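Local coordinates for UDP-N-acetylglucosamine 4,6-dehydratase (Vibrio fischeri, PDB 3PVZ), which binds NAD and probably dehydrates UDP-N-acetylglucosamine, a nucleotide sugar, to a 4-keto-6-deoxy product, at residues N71-L76 with F91-L96; Q216-N221 with G305-L310; G362-K365 with Q369-K372. All blocks are in the same frame, centred on the assembly; numbering follows the deposited sequence.

Contact 1: residues N71-L76 with F91-L96. With NAD (nicotinamide-adenine-dinucleotide), chain K.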
loop_
_atom_site.group_PDB
_atom_site.type_symbol
_atom_site.label_atom_id
_atom_site.label_comp_id
_atom_site.label_asym_id
_atom_site.label_seq_id
_atom_site.Cartn_x
_atom_site.Cartn_y
_atom_site.Cartn_z
ATOM N N ASN A 71 4.021 -2.216 6.970
ATOM C CA ASN A 71 4.031 -3.705 6.916
ATOM C C ASN A 71 5.006 -4.294 5.915
ATOM O O ASN A 71 5.746 -5.168 6.264
ATOM C CB ASN A 71 2.634 -4.303 6.705
ATOM C CG ASN A 71 1.677 -3.965 7.842
ATOM O OD1 ASN A 71 2.107 -3.724 8.956
ATOM N ND2 ASN A 71 0.369 -3.908 7.546
ATOM N N ASN A 72 5.010 -3.837 4.674
ATOM C CA ASN A 72 5.969 -4.360 3.686
ATOM C C ASN A 72 7.405 -3.925 3.966
ATOM O O ASN A 72 8.371 -4.651 3.694
ATOM C CB ASN A 72 5.500 -3.990 2.264
ATOM C CG ASN A 72 4.211 -4.686 1.927
ATOM O OD1 ASN A 72 3.951 -5.745 2.472
ATOM N ND2 ASN A 72 3.385 -4.095 1.100
HETATM N N MSE A 73 7.561 -2.770 4.584
HETATM C CA MSE A 73 8.902 -2.412 5.061
HETATM C C MSE A 73 9.473 -3.414 6.103
HETATM O O MSE A 73 10.652 -3.805 6.056
HETATM C CB MSE A 73 8.891 -0.994 5.628
HETATM C CG MSE A 73 10.240 -0.480 5.793
HETATM SE SE MSE A 73 10.884 0.184 4.105
HETATM C CE MSE A 73 9.953 1.889 4.209
ATOM N N VAL A 74 8.644 -3.843 7.044
ATOM C CA VAL A 74 9.085 -4.843 8.001
ATOM C C VAL A 74 9.530 -6.096 7.263
ATOM O O VAL A 74 10.591 -6.664 7.567
ATOM C CB VAL A 74 7.976 -5.178 9.085
ATOM C CG1 VAL A 74 8.381 -6.386 9.905
ATOM C CG2 VAL A 74 7.732 -4.003 9.994
ATOM N N GLU A 75 8.763 -6.518 6.268
ATOM C CA GLU A 75 9.189 -7.632 5.451
ATOM C C GLU A 75 10.537 -7.405 4.695
ATOM O O GLU A 75 11.396 -8.307 4.614
ATOM C CB GLU A 75 8.045 -7.988 4.480
ATOM C CG GLU A 75 8.372 -8.996 3.449
ATOM C CD GLU A 75 8.800 -10.348 4.031
ATOM O OE1 GLU A 75 8.641 -10.558 5.260
ATOM O OE2 GLU A 75 9.300 -11.191 3.238
ATOM N N LEU A 76 10.746 -6.204 4.170
ATOM C CA LEU A 76 11.975 -5.899 3.458
ATOM C C LEU A 76 13.167 -6.018 4.386
ATOM O O LEU A 76 14.214 -6.589 4.030
ATOM C CB LEU A 76 11.901 -4.449 2.911
ATOM C CG LEU A 76 13.214 -3.901 2.360
ATOM C CD1 LEU A 76 13.725 -4.809 1.261
ATOM C CD2 LEU A 76 13.103 -2.424 1.859
ATOM N N PHE A 91 21.975 2.725 6.928
ATOM C CA PHE A 91 20.769 2.075 6.423
ATOM C C PHE A 91 19.569 2.383 7.335
ATOM O O PHE A 91 19.585 2.106 8.530
ATOM C CB PHE A 91 20.940 0.540 6.329
ATOM C CG PHE A 91 19.698 -0.146 5.861
ATOM C CD1 PHE A 91 19.266 0.014 4.594
ATOM C CD2 PHE A 91 18.910 -0.879 6.739
ATOM C CE1 PHE A 91 18.101 -0.576 4.137
ATOM C CE2 PHE A 91 17.750 -1.451 6.297
ATOM C CZ PHE A 91 17.352 -1.302 4.973
ATOM N N GLN A 92 18.550 3.016 6.773
ATOM C CA GLN A 92 17.344 3.375 7.531
ATOM C C GLN A 92 16.114 3.362 6.637
ATOM O O GLN A 92 16.170 3.715 5.460
ATOM C CB GLN A 92 17.474 4.742 8.176
ATOM C CG GLN A 92 18.659 4.967 9.123
ATOM C CD GLN A 92 18.553 6.325 9.823
ATOM O OE1 GLN A 92 17.632 6.517 10.628
ATOM N NE2 GLN A 92 19.437 7.312 9.436
ATOM N N THR A 93 14.981 3.055 7.261
ATOM C CA THR A 93 13.721 2.990 6.596
ATOM C C THR A 93 12.741 3.972 7.266
ATOM O O THR A 93 12.793 4.208 8.444
ATOM C CB THR A 93 13.183 1.545 6.657
ATOM O OG1 THR A 93 12.853 1.263 8.013
ATOM C CG2 THR A 93 14.256 0.553 6.182
ATOM N N PHE A 94 11.804 4.503 6.489
ATOM C CA PHE A 94 10.923 5.585 6.890
ATOM C C PHE A 94 9.610 5.321 6.199
ATOM O O PHE A 94 9.528 5.364 4.961
ATOM C CB PHE A 94 11.470 6.981 6.365
ATOM C CG PHE A 94 12.843 7.362 6.918
ATOM C CD1 PHE A 94 12.960 8.015 8.122
ATOM C CD2 PHE A 94 14.005 6.995 6.252
ATOM C CE1 PHE A 94 14.201 8.305 8.668
ATOM C CE2 PHE A 94 15.245 7.295 6.742
ATOM C CZ PHE A 94 15.365 7.966 7.965
ATOM N N ALA A 95 8.557 5.114 6.978
ATOM C CA ALA A 95 7.241 4.786 6.422
ATOM C C ALA A 95 6.480 6.066 6.131
ATOM O O ALA A 95 5.500 6.374 6.801
ATOM C CB ALA A 95 6.437 3.891 7.418
ATOM N N LEU A 96 6.933 6.802 5.131
ATOM C CA LEU A 96 6.414 8.121 4.832
ATOM C C LEU A 96 5.739 8.115 3.441
ATOM O O LEU A 96 6.076 7.310 2.561
ATOM C CB LEU A 96 7.561 9.109 4.841
ATOM C CG LEU A 96 8.394 9.384 6.099
ATOM C CD1 LEU A 96 9.545 10.428 5.775
ATOM C CD2 LEU A 96 7.506 9.850 7.176
HETATM P PA NAD K . -3.130 -3.215 9.470
HETATM O O1A NAD K . -1.789 -2.675 9.197
HETATM O O2A NAD K . -3.173 -4.645 8.987
HETATM O O5B NAD K . -4.242 -2.383 8.661
HETATM C C5B NAD K . -4.123 -0.993 8.843
HETATM C C4B NAD K . -4.663 -0.420 7.552
HETATM O O4B NAD K . -4.770 1.006 7.615
HETATM C C3B NAD K . -3.676 -0.774 6.432
HETATM O O3B NAD K . -4.410 -1.465 5.467
HETATM C C2B NAD K . -3.210 0.605 5.880
HETATM O O2B NAD K . -2.994 0.491 4.475
HETATM C C1B NAD K . -4.410 1.507 6.305
HETATM N N9A NAD K . -4.041 2.911 6.365
HETATM C C8A NAD K . -2.986 3.529 6.961
HETATM N N7A NAD K . -3.020 4.827 6.733
HETATM C C5A NAD K . -4.085 5.093 5.986
HETATM C C6A NAD K . -4.610 6.196 5.408
HETATM N N6A NAD K . -4.044 7.398 5.597
HETATM N N1A NAD K . -5.711 6.107 4.661
HETATM C C2A NAD K . -6.283 4.933 4.471
HETATM N N3A NAD K . -5.788 3.844 4.975
HETATM C C4A NAD K . -4.734 3.885 5.736
HETATM O O3 NAD K . -3.407 -3.151 11.029
HETATM P PN NAD K . -4.401 -4.200 11.716
HETATM O O1N NAD K . -3.734 -5.469 12.285
HETATM O O2N NAD K . -5.702 -4.452 10.929
HETATM O O5D NAD K . -4.784 -3.447 13.041
HETATM C C5D NAD K . -5.852 -2.555 12.696
HETATM C C4D NAD K . -6.108 -1.809 14.005
HETATM O O4D NAD K . -6.366 -2.752 15.071
HETATM C C3D NAD K . -4.832 -1.068 14.415
HETATM O O3D NAD K . -5.140 0.048 15.210
HETATM C C2D NAD K . -4.109 -2.046 15.323
HETATM O O2D NAD K . -3.379 -1.277 16.241
HETATM C C1D NAD K . -5.289 -2.666 16.043
HETATM N N1N NAD K . -4.886 -3.961 16.619
HETATM C C2N NAD K . -4.687 -5.022 15.871
HETATM C C3N NAD K . -4.316 -6.249 16.479
HETATM C C7N NAD K . -4.056 -7.449 15.670
HETATM O O7N NAD K . -3.809 -8.516 16.223
HETATM N N7N NAD K . -4.060 -7.385 14.322
HETATM C C4N NAD K . -4.183 -6.343 17.872
HETATM C C5N NAD K . -4.430 -5.225 18.625
HETATM C C6N NAD K . -4.776 -4.040 17.958
#

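Contact 2: residues Q216-N221 with G305-L310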
loop_
_atom_site.group_PDB
_atom_site.type_symbol
_atom_site.label_atom_id
_atom_site.label_comp_id
_atom_site.label_asym_id
_atom_site.label_seq_id
_atom_site.Cartn_x
_atom_site.Cartn_y
_atom_site.Cartn_z
ATOM N N GLN A 216 -2.211 -16.189 -3.147
ATOM C CA GLN A 216 -3.269 -15.881 -2.201
ATOM C C GLN A 216 -4.352 -16.910 -2.318
ATOM O O GLN A 216 -4.805 -17.469 -1.317
ATOM C CB GLN A 216 -3.805 -14.471 -2.446
ATOM C CG GLN A 216 -2.777 -13.392 -2.217
ATOM C CD GLN A 216 -2.385 -13.263 -0.757
ATOM O OE1 GLN A 216 -1.286 -13.648 -0.375
ATOM N NE2 GLN A 216 -3.280 -12.719 0.063
ATOM N N ARG A 217 -4.741 -17.200 -3.559
ATOM C CA ARG A 217 -5.742 -18.219 -3.803
ATOM C C ARG A 217 -5.316 -19.542 -3.167
ATOM O O ARG A 217 -6.109 -20.174 -2.477
ATOM C CB ARG A 217 -6.014 -18.410 -5.305
ATOM C CG ARG A 217 -6.466 -17.166 -6.077
ATOM C CD ARG A 217 -7.858 -16.685 -5.783
ATOM N NE ARG A 217 -8.056 -16.143 -4.439
ATOM C CZ ARG A 217 -7.521 -15.018 -3.953
ATOM N NH1 ARG A 217 -6.674 -14.258 -4.654
ATOM N NH2 ARG A 217 -7.837 -14.654 -2.729
ATOM N N ILE A 218 -4.074 -19.956 -3.363
ATOM C CA ILE A 218 -3.626 -21.220 -2.779
ATOM C C ILE A 218 -3.706 -21.176 -1.256
ATOM O O ILE A 218 -4.124 -22.140 -0.619
ATOM C CB ILE A 218 -2.168 -21.586 -3.155
ATOM C CG1 ILE A 218 -2.029 -21.853 -4.650
ATOM C CG2 ILE A 218 -1.725 -22.842 -2.390
ATOM C CD1 ILE A 218 -2.952 -22.965 -5.156
ATOM N N GLN A 219 -3.301 -20.051 -0.691
ATOM C CA GLN A 219 -3.280 -19.867 0.748
ATOM C C GLN A 219 -4.694 -19.864 1.383
ATOM O O GLN A 219 -4.864 -20.231 2.558
ATOM C CB GLN A 219 -2.576 -18.542 1.034
ATOM C CG GLN A 219 -1.904 -18.417 2.355
ATOM C CD GLN A 219 -1.160 -17.089 2.445
ATOM O OE1 GLN A 219 -0.137 -16.889 1.767
ATOM N NE2 GLN A 219 -1.692 -16.158 3.248
ATOM N N LYS A 220 -5.693 -19.437 0.607
ATOM C CA LYS A 220 -7.050 -19.275 1.110
ATOM C C LYS A 220 -7.993 -20.363 0.602
ATOM O O LYS A 220 -9.203 -20.195 0.630
ATOM C CB LYS A 220 -7.581 -17.881 0.737
ATOM C CG LYS A 220 -6.751 -16.744 1.323
ATOM C CD LYS A 220 -7.258 -15.371 0.937
ATOM C CE LYS A 220 -6.385 -14.264 1.604
ATOM N NZ LYS A 220 -6.857 -12.844 1.326
ATOM N N ASN A 221 -7.432 -21.474 0.133
ATOM C CA ASN A 221 -8.201 -22.572 -0.417
ATOM C C ASN A 221 -9.280 -22.151 -1.427
ATOM O O ASN A 221 -10.404 -22.684 -1.427
ATOM C CB ASN A 221 -8.763 -23.423 0.735
ATOM C CG ASN A 221 -7.728 -24.415 1.277
ATOM O OD1 ASN A 221 -7.120 -24.186 2.330
ATOM N ND2 ASN A 221 -7.513 -25.516 0.532
ATOM N N GLY A 305 -5.413 -33.716 -3.760
ATOM C CA GLY A 305 -4.338 -33.169 -4.624
ATOM C C GLY A 305 -4.704 -32.680 -6.025
ATOM O O GLY A 305 -3.895 -32.789 -6.935
ATOM N N LYS A 306 -5.922 -32.161 -6.196
ATOM C CA LYS A 306 -6.352 -31.439 -7.401
ATOM C C LYS A 306 -6.684 -29.983 -6.986
ATOM O O LYS A 306 -7.048 -29.738 -5.817
ATOM C CB LYS A 306 -7.587 -32.098 -8.021
ATOM C CG LYS A 306 -7.329 -33.315 -8.940
ATOM C CD LYS A 306 -8.660 -33.875 -9.509
ATOM C CE LYS A 306 -8.544 -34.448 -10.948
ATOM N NZ LYS A 306 -8.272 -33.413 -12.030
ATOM N N TRP A 307 -6.525 -29.023 -7.910
ATOM C CA TRP A 307 -6.912 -27.617 -7.656
ATOM C C TRP A 307 -7.876 -27.116 -8.731
ATOM O O TRP A 307 -7.601 -27.258 -9.909
ATOM C CB TRP A 307 -5.696 -26.673 -7.566
ATOM C CG TRP A 307 -6.016 -25.495 -6.665
ATOM C CD1 TRP A 307 -6.670 -24.351 -7.018
ATOM C CD2 TRP A 307 -5.792 -25.406 -5.256
ATOM N NE1 TRP A 307 -6.856 -23.552 -5.927
ATOM C CE2 TRP A 307 -6.321 -24.170 -4.826
ATOM C CE3 TRP A 307 -5.181 -26.240 -4.316
ATOM C CZ2 TRP A 307 -6.248 -23.738 -3.491
ATOM C CZ3 TRP A 307 -5.106 -25.806 -2.975
ATOM C CH2 TRP A 307 -5.635 -24.559 -2.584
ATOM N N PRO A 308 -9.018 -26.542 -8.339
ATOM C CA PRO A 308 -9.941 -26.083 -9.363
ATOM C C PRO A 308 -9.414 -24.859 -10.078
ATOM O O PRO A 308 -8.968 -23.919 -9.435
ATOM C CB PRO A 308 -11.186 -25.714 -8.574
ATOM C CG PRO A 308 -10.692 -25.391 -7.240
ATOM C CD PRO A 308 -9.560 -26.332 -6.994
ATOM N N CYS A 309 -9.486 -24.883 -11.393
ATOM C CA CYS A 309 -9.013 -23.804 -12.206
ATOM C C CYS A 309 -10.083 -23.340 -13.157
ATOM O O CYS A 309 -10.882 -24.119 -13.687
ATOM C CB CYS A 309 -7.791 -24.225 -13.011
ATOM S SG CYS A 309 -6.359 -24.603 -12.016
ATOM N N LEU A 310 -10.064 -22.040 -13.388
ATOM C CA LEU A 310 -10.994 -21.406 -14.272
ATOM C C LEU A 310 -10.213 -20.564 -15.238
ATOM O O LEU A 310 -9.814 -19.437 -14.943
ATOM C CB LEU A 310 -11.965 -20.576 -13.463
ATOM C CG LEU A 310 -13.212 -20.204 -14.251
ATOM C CD1 LEU A 310 -14.507 -20.453 -13.426
ATOM C CD2 LEU A 310 -13.079 -18.754 -14.718
#

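Contact 3: residues G362-K365 with Q369-K372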
loop_
_atom_site.group_PDB
_atom_site.type_symbol
_atom_site.label_atom_id
_atom_site.label_comp_id
_atom_site.label_asym_id
_atom_site.label_seq_id
_atom_site.Cartn_x
_atom_site.Cartn_y
_atom_site.Cartn_z
ATOM N N GLY A 362 -4.469 22.069 -10.083
ATOM C CA GLY A 362 -4.502 22.893 -8.861
ATOM C C GLY A 362 -5.904 23.474 -8.583
ATOM O O GLY A 362 -6.346 23.483 -7.439
ATOM N N GLN A 363 -6.593 23.920 -9.641
ATOM C CA GLN A 363 -7.926 24.524 -9.521
ATOM C C GLN A 363 -8.997 23.480 -9.245
ATOM O O GLN A 363 -9.959 23.761 -8.556
ATOM C CB GLN A 363 -8.313 25.351 -10.770
ATOM C CG GLN A 363 -9.569 26.278 -10.571
ATOM C CD GLN A 363 -9.325 27.477 -9.602
ATOM O OE1 GLN A 363 -8.424 28.298 -9.826
ATOM N NE2 GLN A 363 -10.133 27.571 -8.533
HETATM N N MSE A 364 -8.871 22.283 -9.794
HETATM C CA MSE A 364 -9.773 21.231 -9.390
HETATM C C MSE A 364 -9.620 20.997 -7.882
HETATM O O MSE A 364 -10.594 20.839 -7.175
HETATM C CB MSE A 364 -9.494 19.948 -10.160
HETATM C CG MSE A 364 -9.948 19.970 -11.609
HETATM SE SE MSE A 364 -9.496 18.291 -12.495
HETATM C CE MSE A 364 -8.670 19.045 -14.113
ATOM N N LYS A 365 -8.391 20.983 -7.393
ATOM C CA LYS A 365 -8.148 20.770 -5.962
ATOM C C LYS A 365 -8.667 21.911 -5.078
ATOM O O LYS A 365 -9.025 21.691 -3.931
ATOM C CB LYS A 365 -6.673 20.570 -5.699
ATOM C CG LYS A 365 -6.148 19.224 -6.183
ATOM C CD LYS A 365 -4.704 19.140 -5.933
ATOM C CE LYS A 365 -4.076 17.920 -6.584
ATOM N NZ LYS A 365 -2.619 17.756 -6.191
ATOM N N GLN A 369 -13.779 19.772 -5.867
ATOM C CA GLN A 369 -14.710 18.981 -6.680
ATOM C C GLN A 369 -14.237 18.954 -8.123
ATOM O O GLN A 369 -13.740 19.964 -8.634
ATOM C CB GLN A 369 -16.149 19.542 -6.588
ATOM C CG GLN A 369 -16.522 20.649 -7.610
ATOM C CD GLN A 369 -17.545 21.673 -7.075
ATOM O OE1 GLN A 369 -18.544 21.318 -6.429
ATOM N NE2 GLN A 369 -17.287 22.956 -7.348
ATOM N N TRP A 370 -14.425 17.812 -8.763
ATOM C CA TRP A 370 -14.048 17.601 -10.128
ATOM C C TRP A 370 -14.674 16.282 -10.606
ATOM O O TRP A 370 -15.065 15.426 -9.798
ATOM C CB TRP A 370 -12.523 17.576 -10.266
ATOM C CG TRP A 370 -11.842 16.484 -9.531
ATOM C CD1 TRP A 370 -11.600 15.250 -9.986
ATOM C CD2 TRP A 370 -11.270 16.544 -8.213
ATOM N NE1 TRP A 370 -10.928 14.514 -9.050
ATOM C CE2 TRP A 370 -10.711 15.288 -7.948
ATOM C CE3 TRP A 370 -11.166 17.543 -7.248
ATOM C CZ2 TRP A 370 -10.074 14.984 -6.747
ATOM C CZ3 TRP A 370 -10.542 17.249 -6.060
ATOM C CH2 TRP A 370 -10.000 15.971 -5.813
ATOM N N THR A 371 -14.768 16.134 -11.922
ATOM C CA THR A 371 -15.380 14.972 -12.539
ATOM C C THR A 371 -14.283 14.185 -13.215
ATOM O O THR A 371 -13.252 14.752 -13.583
ATOM C CB THR A 371 -16.360 15.400 -13.615
ATOM O OG1 THR A 371 -15.661 16.197 -14.569
ATOM C CG2 THR A 371 -17.556 16.221 -13.022
ATOM N N LYS A 372 -14.504 12.888 -13.405
ATOM C CA LYS A 372 -13.599 12.086 -14.206
ATOM C C LYS A 372 -13.392 12.725 -15.577
ATOM O O LYS A 372 -12.268 12.869 -16.049
ATOM C CB LYS A 372 -14.135 10.663 -14.393
ATOM C CG LYS A 372 -13.278 9.871 -15.410
ATOM C CD LYS A 372 -13.361 8.368 -15.281
ATOM C CE LYS A 372 -12.145 7.739 -15.977
ATOM N NZ LYS A 372 -12.261 6.275 -16.165
#

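Contact 1: residues N71-L76 with F91-L96
Met73, a selenomethionine, lies along Thr93 where helix 70-83 packs on strand 90-94, and the contact between the two segments is apolar. CG of Met73 is 3.7 Å from Thr93 CB, and SE of Met73 is also 3.7 Å from that CB, so the selenoether side chain hugs the beta-branched carbon while the two side chains run past each other in opposite directions. Its chain leaves the helix with CG anti to the backbone N (chi1 -165°) and folds at both later torsions, which turns Met73 CE back to within 3.6 Å of Phe94 O. A flexible, unbranched side chain suits this buried seam, which closes the beta-alpha-beta unit of strand 62-66, helix 70-83 and strand 90-94 in the Rossmann fold.

Polar contacts face the second subunit. Thr93 OG1 bonds to Arg126 NH2 of that subunit, and Ala95, the centre of an inverse gamma turn, offers its O to Arg136 NH2 of the same subunit. At the start of the helix, Asn71 ND2 donates to O1A of an NAD diphosphate at 3.0 Å (160°), and weakly to Asp207 OD2 of the second subunit; Ser46, Ile47 and Asp67 of that subunit also hold this cofactor.

The chemistry thus divides: apolar packing joins helix to strand, while the amide of Asn71 lets one subunit contribute to the cofactor site of the other.

Contact 2: residues Q216-N221 with G305-L310
Lys220 N is gripped by two carbonyls where helix 210-219 runs out: it donates to Gln216 O at 2.9 Å and to Arg217 O at 3.2 Å, so one amide hydrogen is shared between them. Trp307 meets this helix end from the other segment. Its CZ2 comes within 3.7 Å of Arg217 O, and its CH2 lies 3.5 Å from Ile218 O. The benzo end of the indole thus lies obliquely beside these carbonyl oxygens, in van der Waals contact.

Ile218 makes the apolar half of the contact. Its CD1 sits 3.6 Å from the centroid of the Trp307 six-membered ring and only 13° off the normal, a CH-pi contact squarely over one face. A long branched side chain on the helix thus meets the broad, flat ring it can cover.

Trp307 belongs to the middle strand, 306-312, of a small three-stranded parallel sheet, against which the helix end rests; in extended short-chain dehydrogenases such a smaller lobe commonly serves the nucleotide sugar, though the contact is away from the annotated sites. The indole swings off the strand with CG turned roughly opposite the backbone N (chi1 -152°), and its NE1 donates to Gln222 O, which limits the ring's rotation. Tyr283 meets the same indole edge-to-face.

Asn221 adopts a left-handed helical backbone conformation, which asparagine accepts more readily than most non-glycine residues. Its ND2 lies 3.8 Å from Trp307 CH2, with the amide and ring planes 21° apart. The guanidinium of Arg217 turns from the indole to Gln222 and to Glu75 of the second subunit.

Contact 3: residues G362-K365 with Q369-K372
Met364, a selenomethionine, and Trp370 form the close-packed part of the contact, their side chains crossing at about a right angle. CG and SE of Met364 each lie 3.8 Å from Trp370 CB, and Met364 SE is 4.8 Å from the centroid of the Trp370 five-membered ring, 39° off its normal: an oblique Met-aromatic contact. Beside it Met364 O comes within 3.3 Å of Trp370 CE3. The indole reaches this place because its CG stands between the backbone N and the carbonyl carbon (chi1 62°), which brings the ring beside the end of the preceding helix.

The segments belong to the last turns of helix 351-367 and the short link to helix 372-382. Thr371 is the N-cap of the second helix, its OG1 accepting from Glu374 N, a task its short hydroxyl suits. Trp370 NE1 bonds to Pro131 O, and Met135 of helix 131-154 touches both Met364 and Trp370, so a large aromatic fills the corner where three helices meet.

The outer side is looser. Gln369, exposed and suitably polar, packs on Lys108 of the second subunit, while the CB of Lys365 points away from 369-372 and its NZ pairs with Asp139 OD1 in a salt bridge.

The three contacts do not touch within one chain. The centres of contacts 1 and 2 lie about 31 Å apart. Those of contacts 1 and 3 are about 33 Å apart, and those of contacts 2 and 3 about 43 Å. The dimer links contact 1 to contact 2, and contact 1 to the helix behind contact 3. Glu75 on the helix of contact 1 forms salt bridges with Arg217 and Lys220 of contact 2 in the second subunit, and helix 131-154 of the second subunit reaches 91-96. Contact 1 is nearest the cofactor: one NAD is bonded at the start of 71-76, and a second touches Leu96. The side chain of Lys365 in contact 3 is about 12 Å from a bound NAD.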